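Local coordinates for protein of unknown function (Shewanella baltica, PDB 2Q9R), which is of unknown function but is an all-helical member of the DUF416 family and holds benzoic acid in a pocket completed by a second subunit, at residues 30-33 and 34-38; 91-94 and 95-98; 144-147 and 148-152; 153-156 and 157-160. All coordinates share one frame; numbering follows the deposited sequence.

Interaction 1 of 4, residues 30-33 and 34-38; sequences RMLP and NYQLF. With BEZ (benzoic acid), chain E.
Leu32 and Pro33 meet Gln36 one turn further along helix 17-42, in a local contact at a proline kink; the same turn supplies one wall of the benzoic acid pocket. Pro33 has no N-H to give to the preceding turn, and the backbone bends there. Asn34 N bonds to Met31 O at 3.0 Å, approaching 37° out of the carbonyl plane, a short three-residue link that helps to carry the chain past the kink. Regular helix spacing returns with Gln36 N to Leu32 O at 3.0 Å and Leu37 N to Pro33 O at 2.8 Å. Gln36 turns back along the helix, CG lying anti to its carbonyl carbon (chi1 -72°) and the chain extended beyond. Its amide carbon CD thus rests against Leu32 CG at 3.8 Å, while OE1 reaches Pro33 CA at 3.3 Å. An alanine in place of Gln36 would probably uncover Leu32 CG and the flank of the Pro33 ring, and lose the packing on Pro47 and Val199. On another side of the helix the amide of Asn34 is fixed at both ends, OD1 by Ser193 and ND2 by Asn194, so its rotation is settled outside this turn. Met31, a selenomethionine, runs from the helix toward Ala98, Ala101 and Leu123. Leu37 packs against Phe148 of the second subunit and also flanks the ligand. Its CD2 comes to 3.8 Å from C3 of the benzoic acid ring, and Asn34 O lies 3.3 Å from C4.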
loop_
_atom_site.group_PDB
_atom_site.type_symbol
_atom_site.label_atom_id
_atom_site.label_comp_id
_atom_site.label_asym_id
_atom_site.label_seq_id
_atom_site.Cartn_x
_atom_site.Cartn_y
_atom_site.Cartn_z
ATOM N N ARG A 30 2.151 -12.202 10.524
ATOM C CA ARG A 30 1.716 -11.220 9.556
ATOM C C ARG A 30 2.541 -11.194 8.250
ATOM O O ARG A 30 2.019 -10.873 7.194
ATOM C CB ARG A 30 1.713 -9.851 10.276
ATOM C CG ARG A 30 1.279 -8.680 9.471
ATOM C CD ARG A 30 0.909 -7.528 10.403
ATOM N NE ARG A 30 0.838 -6.257 9.728
ATOM C CZ ARG A 30 1.829 -5.362 9.655
ATOM N NH1 ARG A 30 3.017 -5.577 10.214
ATOM N NH2 ARG A 30 1.626 -4.233 9.013
HETATM N N MSE A 31 3.811 -11.565 8.337
HETATM C CA MSE A 31 4.698 -11.675 7.187
HETATM C C MSE A 31 4.466 -12.903 6.267
HETATM O O MSE A 31 4.935 -12.913 5.115
HETATM C CB MSE A 31 6.146 -11.763 7.692
HETATM C CG MSE A 31 6.675 -10.566 8.501
HETATM SE SE MSE A 31 8.380 -11.007 9.294
HETATM C CE MSE A 31 8.322 -9.844 10.746
ATOM N N LEU A 32 3.760 -13.933 6.743
ATOM C CA LEU A 32 3.644 -15.164 5.976
ATOM C C LEU A 32 3.223 -15.024 4.488
ATOM O O LEU A 32 3.756 -15.715 3.619
ATOM C CB LEU A 32 2.711 -16.134 6.698
ATOM C CG LEU A 32 2.507 -17.527 6.121
ATOM C CD1 LEU A 32 3.876 -18.268 5.971
ATOM C CD2 LEU A 32 1.525 -18.345 7.004
ATOM N N PRO A 33 2.210 -14.204 4.199
ATOM C CA PRO A 33 1.814 -14.051 2.789
ATOM C C PRO A 33 2.944 -13.678 1.836
ATOM O O PRO A 33 2.920 -14.048 0.661
ATOM C CB PRO A 33 0.770 -12.957 2.851
ATOM C CG PRO A 33 0.164 -13.118 4.219
ATOM C CD PRO A 33 1.338 -13.417 5.092
ATOM N N ASN A 34 3.927 -12.941 2.333
ATOM C CA ASN A 34 5.043 -12.579 1.523
ATOM C C ASN A 34 5.784 -13.836 1.052
ATOM O O ASN A 34 6.166 -13.948 -0.107
ATOM C CB ASN A 34 5.989 -11.672 2.305
ATOM C CG ASN A 34 5.367 -10.334 2.701
ATOM O OD1 ASN A 34 4.442 -9.804 2.053
ATOM N ND2 ASN A 34 5.885 -9.773 3.792
ATOM N N TYR A 35 6.010 -14.774 1.961
ATOM C CA TYR A 35 6.725 -16.016 1.614
ATOM C C TYR A 35 5.844 -16.841 0.680
ATOM O O TYR A 35 6.293 -17.332 -0.363
ATOM C CB TYR A 35 7.170 -16.782 2.858
ATOM C CG TYR A 35 8.027 -17.942 2.499
ATOM C CD1 TYR A 35 7.450 -19.137 2.027
ATOM C CD2 TYR A 35 9.417 -17.860 2.582
ATOM C CE1 TYR A 35 8.205 -20.175 1.656
ATOM C CE2 TYR A 35 10.205 -18.936 2.238
ATOM C CZ TYR A 35 9.597 -20.085 1.778
ATOM O OH TYR A 35 10.385 -21.118 1.406
ATOM N N GLN A 36 4.549 -16.882 0.988
ATOM C CA GLN A 36 3.621 -17.671 0.197
ATOM C C GLN A 36 3.584 -17.175 -1.248
ATOM O O GLN A 36 3.611 -17.974 -2.187
ATOM C CB GLN A 36 2.221 -17.632 0.809
ATOM C CG GLN A 36 2.112 -18.428 2.096
ATOM C CD GLN A 36 0.830 -18.165 2.823
ATOM O OE1 GLN A 36 0.381 -17.032 2.899
ATOM N NE2 GLN A 36 0.246 -19.205 3.398
ATOM N N LEU A 37 3.496 -15.869 -1.423
ATOM C CA LEU A 37 3.404 -15.308 -2.762
ATOM C C LEU A 37 4.700 -15.592 -3.549
ATOM O O LEU A 37 4.669 -16.072 -4.668
ATOM C CB LEU A 37 3.106 -13.801 -2.721
ATOM C CG LEU A 37 2.838 -13.156 -4.123
ATOM C CD1 LEU A 37 1.664 -13.844 -4.819
ATOM C CD2 LEU A 37 2.664 -11.627 -4.032
ATOM N N PHE A 38 5.842 -15.279 -2.951
ATOM C CA PHE A 38 7.116 -15.532 -3.584
ATOM C C PHE A 38 7.262 -17.001 -4.018
ATOM O O PHE A 38 7.735 -17.308 -5.119
ATOM C CB PHE A 38 8.256 -15.140 -2.651
ATOM C CG PHE A 38 9.599 -15.637 -3.117
ATOM C CD1 PHE A 38 10.214 -15.047 -4.200
ATOM C CD2 PHE A 38 10.228 -16.703 -2.495
ATOM C CE1 PHE A 38 11.426 -15.478 -4.628
ATOM C CE2 PHE A 38 11.476 -17.154 -2.949
ATOM C CZ PHE A 38 12.068 -16.537 -4.003
HETATM C C BEZ E . 6.238 -8.139 -4.938
HETATM O O1 BEZ E . 5.424 -7.175 -4.769
HETATM O O2 BEZ E . 7.050 -8.185 -5.912
HETATM C C1 BEZ E . 6.232 -9.271 -3.968
HETATM C C2 BEZ E . 6.415 -10.598 -4.425
HETATM C C3 BEZ E . 6.396 -11.631 -3.490
HETATM C C4 BEZ E . 6.213 -11.350 -2.138
HETATM C C5 BEZ E . 6.032 -10.036 -1.702
HETATM C C6 BEZ E . 6.051 -8.974 -2.623
#

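Interaction 2 of 4, residues 91-94 and 95-98; sequences GVYP and AMDA. With BEZ (benzoic acid), chain E.
Gly91 O accepts from Ala95 N at 3.0 Å, an early link in the first turn of helix 92-111. Gly91 CA also lies 3.6 Å from benzoic acid C2, and a side-chain carbon on this residue would run into the ring. Next, Val92 O takes Met96 N, and Val92 CG2 lies alongside the selenomethionine methyl, CE, at 4.1 Å. Tyr93 follows, its ring covered on one face by the neighbouring Val92 CG1; its CD1 is 3.9 Å from the same CE. Met96 reaches both because its chain is straight as far as SE and then bends sharply, chi3 being -11°. Tyr93 O bonds to Asp97 N at 3.1 Å, and Asp97 OD2 goes outward to Thr127. Pro94 closes the segment, its carbonyl taking Ala98 N and its CG standing 3.8 Å from benzoic acid C5. With no N-H of its own, Pro94 costs little so near the start of a helix. The ligand therefore meets carbon here, through a glycine CA and a proline CG. This suits its aromatic ring, whereas its carboxylate is bonded by His152 and Ser136 of the second subunit.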
loop_
_atom_site.group_PDB
_atom_site.type_symbol
_atom_site.label_atom_id
_atom_site.label_comp_id
_atom_site.label_asym_id
_atom_site.label_seq_id
_atom_site.Cartn_x
_atom_site.Cartn_y
_atom_site.Cartn_z
ATOM N N GLY A 91 10.519 -10.154 -4.786
ATOM C CA GLY A 91 9.901 -10.941 -3.709
ATOM C C GLY A 91 10.852 -11.796 -2.902
ATOM O O GLY A 91 10.569 -12.142 -1.736
ATOM N N VAL A 92 11.994 -12.142 -3.474
ATOM C CA VAL A 92 12.996 -12.869 -2.713
ATOM C C VAL A 92 13.314 -12.146 -1.399
ATOM O O VAL A 92 13.520 -12.785 -0.372
ATOM C CB VAL A 92 14.288 -13.143 -3.536
ATOM C CG1 VAL A 92 15.038 -11.831 -3.878
ATOM C CG2 VAL A 92 15.175 -14.162 -2.793
ATOM N N TYR A 93 13.295 -10.804 -1.413
ATOM C CA TYR A 93 13.658 -10.042 -0.243
ATOM C C TYR A 93 12.645 -10.143 0.900
ATOM O O TYR A 93 13.015 -10.528 1.998
ATOM C CB TYR A 93 14.030 -8.604 -0.621
ATOM C CG TYR A 93 15.281 -8.552 -1.493
ATOM C CD1 TYR A 93 16.534 -8.777 -0.950
ATOM C CD2 TYR A 93 15.188 -8.319 -2.861
ATOM C CE1 TYR A 93 17.687 -8.775 -1.731
ATOM C CE2 TYR A 93 16.338 -8.281 -3.645
ATOM C CZ TYR A 93 17.583 -8.521 -3.078
ATOM O OH TYR A 93 18.717 -8.501 -3.863
ATOM N N PRO A 94 11.377 -9.784 0.668
ATOM C CA PRO A 94 10.426 -10.036 1.756
ATOM C C PRO A 94 10.249 -11.510 2.170
ATOM O O PRO A 94 9.997 -11.787 3.357
ATOM C CB PRO A 94 9.099 -9.420 1.250
ATOM C CG PRO A 94 9.309 -9.030 -0.170
ATOM C CD PRO A 94 10.779 -9.086 -0.480
ATOM N N ALA A 95 10.351 -12.439 1.220
ATOM C CA ALA A 95 10.272 -13.874 1.527
ATOM C C ALA A 95 11.392 -14.281 2.477
ATOM O O ALA A 95 11.138 -14.928 3.489
ATOM C CB ALA A 95 10.311 -14.723 0.248
HETATM N N MSE A 96 12.626 -13.893 2.140
HETATM C CA MSE A 96 13.766 -14.132 2.997
HETATM C C MSE A 96 13.577 -13.579 4.410
HETATM O O MSE A 96 13.917 -14.245 5.395
HETATM C CB MSE A 96 15.022 -13.528 2.362
HETATM C CG MSE A 96 16.277 -13.809 3.113
HETATM SE SE MSE A 96 17.773 -12.959 2.291
HETATM C CE MSE A 96 16.964 -12.339 0.463
ATOM N N ASP A 97 13.049 -12.356 4.481
ATOM C CA ASP A 97 12.851 -11.646 5.736
ATOM C C ASP A 97 11.829 -12.389 6.604
ATOM O O ASP A 97 12.007 -12.492 7.795
ATOM C CB ASP A 97 12.321 -10.218 5.487
ATOM C CG ASP A 97 13.343 -9.249 4.864
ATOM O OD1 ASP A 97 14.546 -9.555 4.719
ATOM O OD2 ASP A 97 12.919 -8.103 4.571
ATOM N N ALA A 98 10.788 -12.919 5.965
ATOM C CA ALA A 98 9.728 -13.686 6.635
ATOM C C ALA A 98 10.271 -14.934 7.294
ATOM O O ALA A 98 10.007 -15.181 8.464
ATOM C CB ALA A 98 8.633 -14.082 5.672
HETATM C C BEZ E . 6.238 -8.139 -4.938
HETATM O O1 BEZ E . 5.424 -7.175 -4.769
HETATM O O2 BEZ E . 7.050 -8.185 -5.912
HETATM C C1 BEZ E . 6.232 -9.271 -3.968
HETATM C C2 BEZ E . 6.415 -10.598 -4.425
HETATM C C3 BEZ E . 6.396 -11.631 -3.490
HETATM C C4 BEZ E . 6.213 -11.350 -2.138
HETATM C C5 BEZ E . 6.032 -10.036 -1.702
HETATM C C6 BEZ E . 6.051 -8.974 -2.623
#

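Interaction 3 of 4, residues 144-147 and 148-152; sequences ALDD and FVFAH. With BEZ (benzoic acid), chain B.
The last turns of helix 142-150 and the bend to the N-cap position of helix 153-170 carry this contact, in which Phe148 N bonds to Ala144 O and Val149 N to Leu145 O. Leu145 CD1 reaches Val149 CG2 at 4.2 Å. The edge of the Phe150 ring faces backward, CD1 lying 3.2 Å from Asp146 O. Ala151 N reaches Asp147 O in a weak bond. Beyond it, His152 folds back on the turn, its ND1 donating to Phe148 O at 2.9 Å with the acceptor almost in the ring plane. Phe148 O also accepts from Ala151 N. With ND1 held, CE1 sits 3.7 Å above one face of the Phe148 ring, toward its rim. NE2 is thereby aimed at benzoic acid O1, 2.6 Å away and nearly straight at 174°. The other oxygen, O2, lies at the edge of Phe148, 3.6 Å from CZ. Were His152 an alanine, benzoic acid O1 would probably lose its NE2 donor and Phe148 the cover over that face. The carboxylate is thus gripped by a histidine whose orientation the helix end sets, with Ser136 OG as a further hydrogen-bond partner.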
loop_
_atom_site.group_PDB
_atom_site.type_symbol
_atom_site.label_atom_id
_atom_site.label_comp_id
_atom_site.label_asym_id
_atom_site.label_seq_id
_atom_site.Cartn_x
_atom_site.Cartn_y
_atom_site.Cartn_z
ATOM N N ALA A 144 14.838 13.542 6.139
ATOM C CA ALA A 144 14.107 13.802 4.925
ATOM C C ALA A 144 13.643 12.468 4.311
ATOM O O ALA A 144 12.490 12.340 3.878
ATOM C CB ALA A 144 14.958 14.578 3.944
ATOM N N LEU A 145 14.540 11.482 4.287
ATOM C CA LEU A 145 14.189 10.135 3.799
ATOM C C LEU A 145 13.084 9.528 4.665
ATOM O O LEU A 145 12.141 8.917 4.155
ATOM C CB LEU A 145 15.424 9.210 3.726
ATOM C CG LEU A 145 15.179 7.782 3.195
ATOM C CD1 LEU A 145 14.676 7.801 1.742
ATOM C CD2 LEU A 145 16.458 6.957 3.300
ATOM N N ASP A 146 13.215 9.688 5.978
ATOM C CA ASP A 146 12.241 9.148 6.924
ATOM C C ASP A 146 10.858 9.720 6.627
ATOM O O ASP A 146 9.865 8.988 6.526
ATOM C CB ASP A 146 12.651 9.493 8.363
ATOM C CG ASP A 146 11.811 8.761 9.410
ATOM O OD1 ASP A 146 11.885 7.508 9.463
ATOM O OD2 ASP A 146 11.074 9.436 10.170
ATOM N N ASP A 147 10.774 11.037 6.491
ATOM C CA ASP A 147 9.495 11.670 6.146
ATOM C C ASP A 147 8.933 11.174 4.811
ATOM O O ASP A 147 7.721 10.980 4.652
ATOM C CB ASP A 147 9.637 13.176 6.022
ATOM C CG ASP A 147 10.007 13.861 7.303
ATOM O OD1 ASP A 147 9.850 13.295 8.399
ATOM O OD2 ASP A 147 10.450 15.018 7.181
ATOM N N PHE A 148 9.820 11.020 3.834
ATOM C CA PHE A 148 9.420 10.510 2.533
ATOM C C PHE A 148 8.859 9.093 2.640
ATOM O O PHE A 148 7.811 8.779 2.079
ATOM C CB PHE A 148 10.610 10.511 1.580
ATOM C CG PHE A 148 10.322 9.885 0.267
ATOM C CD1 PHE A 148 9.694 10.603 -0.728
ATOM C CD2 PHE A 148 10.688 8.572 0.015
ATOM C CE1 PHE A 148 9.419 10.013 -1.959
ATOM C CE2 PHE A 148 10.446 7.992 -1.209
ATOM C CZ PHE A 148 9.793 8.694 -2.195
ATOM N N VAL A 149 9.539 8.242 3.387
ATOM C CA VAL A 149 9.040 6.883 3.598
ATOM C C VAL A 149 7.657 6.908 4.288
ATOM O O VAL A 149 6.717 6.194 3.875
ATOM C CB VAL A 149 10.074 6.027 4.366
ATOM C CG1 VAL A 149 9.521 4.636 4.648
ATOM C CG2 VAL A 149 11.400 5.925 3.553
ATOM N N PHE A 150 7.490 7.748 5.305
ATOM C CA PHE A 150 6.217 7.770 6.029
ATOM C C PHE A 150 5.080 8.428 5.266
ATOM O O PHE A 150 3.935 8.362 5.715
ATOM C CB PHE A 150 6.354 8.376 7.438
ATOM C CG PHE A 150 6.859 7.392 8.451
ATOM C CD1 PHE A 150 8.228 7.112 8.540
ATOM C CD2 PHE A 150 5.981 6.702 9.284
ATOM C CE1 PHE A 150 8.724 6.193 9.447
ATOM C CE2 PHE A 150 6.478 5.758 10.200
ATOM C CZ PHE A 150 7.862 5.506 10.274
ATOM N N ALA A 151 5.362 9.050 4.116
ATOM C CA ALA A 151 4.301 9.590 3.269
ATOM C C ALA A 151 3.583 8.460 2.544
ATOM O O ALA A 151 2.641 8.709 1.811
ATOM C CB ALA A 151 4.884 10.530 2.256
ATOM N N HIS A 152 4.072 7.226 2.700
ATOM C CA HIS A 152 3.488 6.084 2.023
ATOM C C HIS A 152 2.594 5.335 2.998
ATOM O O HIS A 152 3.023 4.984 4.055
ATOM C CB HIS A 152 4.580 5.146 1.551
ATOM C CG HIS A 152 5.416 5.697 0.436
ATOM N ND1 HIS A 152 6.288 6.748 0.617
ATOM C CD2 HIS A 152 5.527 5.333 -0.865
ATOM C CE1 HIS A 152 6.858 7.039 -0.538
ATOM N NE2 HIS A 152 6.418 6.196 -1.452
HETATM C C BEZ B . 7.515 7.116 -4.736
HETATM O O1 BEZ B . 6.990 6.252 -3.963
HETATM O O2 BEZ B . 8.704 7.012 -5.169
HETATM C C1 BEZ B . 6.716 8.307 -5.140
HETATM C C2 BEZ B . 7.337 9.575 -5.248
HETATM C C3 BEZ B . 6.556 10.667 -5.621
HETATM C C4 BEZ B . 5.200 10.501 -5.890
HETATM C C5 BEZ B . 4.601 9.245 -5.777
HETATM C C6 BEZ B . 5.365 8.124 -5.408
#

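Interaction 4 of 4, residues 153-156 and 157-160; sequences EVME and EEKE
Glu153 and Glu157 approach each other one turn apart with their carboxylate planes nearly perpendicular, at 87°, and their OE2 atoms 3.7 Å apart. Glu157 is extended beyond CG and brings OE2 beside Glu153 CG as well, so part of the meeting is with the aliphatic portion of its partner. The second acidic pair, Glu156 and Glu160, is tighter. Here the planes stand 62° apart and the two OE2 atoms come to 3.2 Å, while Glu160 OE2 lies 3.3 Å from Glu156 CG. Glu156 reaches this position by bending at chi2 (59°), whereas Glu160 runs extended. Two full negative charges so close would repel, and a proton held by one of these carboxylates is a plausible way to ease the strain. Lys159 passes nearby with its CD 4.2 Å from Glu156 OE2; its NZ, at 4.6 Å, is not in contact but may soften the field. On the buried flank, SE of the selenomethionine Met155 rests on Glu158 CB at 4.1 Å. The Glu158 carboxylate finds its partners outside 153-160: OE1 forms a salt bridge with Arg30, while OE2 bonds to Ser124 and to Gln162 of the next turn. Val154 and Met155 pack on Val128 and Ile132 of helix 120-136. Backbone bonds such as Lys159 N to Met155 O, 3.0 Å, keep the four-residue spacing throughout. Acidic side chains on the outer flank and apolar ones inside make this the opening of an amphipathic helix, where glutamates near the N-terminal end probably also benefit from the helix dipole.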
loop_
_atom_site.group_PDB
_atom_site.type_symbol
_atom_site.label_atom_id
_atom_site.label_comp_id
_atom_site.label_asym_id
_atom_site.label_seq_id
_atom_site.Cartn_x
_atom_site.Cartn_y
_atom_site.Cartn_z
ATOM N N GLU A 153 1.348 5.105 2.620
ATOM C CA GLU A 153 0.371 4.542 3.549
ATOM C C GLU A 153 0.793 3.199 4.177
ATOM O O GLU A 153 0.513 2.933 5.357
ATOM C CB GLU A 153 -0.970 4.414 2.835
ATOM C CG GLU A 153 -2.143 4.051 3.727
ATOM C CD GLU A 153 -2.588 5.162 4.652
ATOM O OE1 GLU A 153 -2.140 6.328 4.510
ATOM O OE2 GLU A 153 -3.423 4.864 5.535
ATOM N N VAL A 154 1.461 2.354 3.407
ATOM C CA VAL A 154 1.919 1.087 3.944
ATOM C C VAL A 154 2.858 1.271 5.155
ATOM O O VAL A 154 2.809 0.480 6.100
ATOM C CB VAL A 154 2.559 0.236 2.819
ATOM C CG1 VAL A 154 3.914 0.778 2.436
ATOM C CG2 VAL A 154 2.623 -1.210 3.177
HETATM N N MSE A 155 3.710 2.306 5.146
HETATM C CA MSE A 155 4.572 2.511 6.302
HETATM C C MSE A 155 3.781 3.052 7.500
HETATM O O MSE A 155 4.036 2.684 8.654
HETATM C CB MSE A 155 5.749 3.441 6.022
HETATM C CG MSE A 155 6.617 3.659 7.277
HETATM SE SE MSE A 155 7.399 2.028 7.986
HETATM C CE MSE A 155 8.486 2.173 6.737
ATOM N N GLU A 156 2.848 3.949 7.242
ATOM C CA GLU A 156 2.024 4.492 8.307
ATOM C C GLU A 156 1.227 3.369 8.953
ATOM O O GLU A 156 1.045 3.362 10.153
ATOM C CB GLU A 156 1.054 5.545 7.748
ATOM C CG GLU A 156 0.298 6.322 8.831
ATOM C CD GLU A 156 1.246 7.072 9.809
ATOM O OE1 GLU A 156 2.278 7.665 9.353
ATOM O OE2 GLU A 156 0.949 7.052 11.038
ATOM N N GLU A 157 0.760 2.420 8.148
ATOM C CA GLU A 157 0.048 1.242 8.639
ATOM C C GLU A 157 0.934 0.342 9.476
ATOM O O GLU A 157 0.528 -0.154 10.527
ATOM C CB GLU A 157 -0.576 0.487 7.461
ATOM C CG GLU A 157 -1.864 1.172 7.016
ATOM C CD GLU A 157 -2.622 0.502 5.865
ATOM O OE1 GLU A 157 -2.269 -0.632 5.454
ATOM O OE2 GLU A 157 -3.601 1.123 5.372
ATOM N N GLU A 158 2.158 0.129 9.016
ATOM C CA GLU A 158 3.137 -0.584 9.819
ATOM C C GLU A 158 3.306 0.028 11.205
ATOM O O GLU A 158 3.205 -0.667 12.224
ATOM C CB GLU A 158 4.472 -0.666 9.079
ATOM C CG GLU A 158 5.597 -1.391 9.828
ATOM C CD GLU A 158 5.432 -2.911 9.889
ATOM O OE1 GLU A 158 4.520 -3.462 9.254
ATOM O OE2 GLU A 158 6.230 -3.560 10.591
ATOM N N LYS A 159 3.549 1.331 11.248
ATOM C CA LYS A 159 3.641 2.036 12.526
ATOM C C LYS A 159 2.414 1.901 13.403
ATOM O O LYS A 159 2.539 1.690 14.627
ATOM C CB LYS A 159 3.927 3.533 12.292
ATOM C CG LYS A 159 4.077 4.310 13.601
ATOM C CD LYS A 159 4.188 5.824 13.377
ATOM C CE LYS A 159 3.641 6.604 14.563
ATOM N NZ LYS A 159 3.946 8.063 14.443
ATOM N N GLU A 160 1.237 2.073 12.799
ATOM C CA GLU A 160 -0.029 1.961 13.518
ATOM C C GLU A 160 -0.299 0.541 14.028
ATOM O O GLU A 160 -0.681 0.354 15.181
ATOM C CB GLU A 160 -1.186 2.487 12.636
ATOM C CG GLU A 160 -1.163 4.026 12.524
ATOM C CD GLU A 160 -2.145 4.611 11.471
ATOM O OE1 GLU A 160 -3.019 3.850 10.978
ATOM O OE2 GLU A 160 -2.014 5.824 11.150
#

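How the interactions relate
Interactions 1 and 2 lie on neighbouring helices, their centres 8 Å apart, and touch through Phe38 CD2 and Ala95 CB at 3.4 Å; together they line the same benzoic acid pocket. Interaction 3 lies far from both within the chain, about 24 Å from interaction 1 between centres, yet it holds the carboxylate side of a second benzoic acid. In the dimer, the His152 of one subunit serves the pocket formed by 34-38 and 91-94 of the other. Interaction 4 follows interaction 3 directly, Val149 CG1 meeting Met155 CE at 3.4 Å. It is tied back to interaction 1 by Arg30 NH1 and Glu158 OE1, 2.8 Å apart.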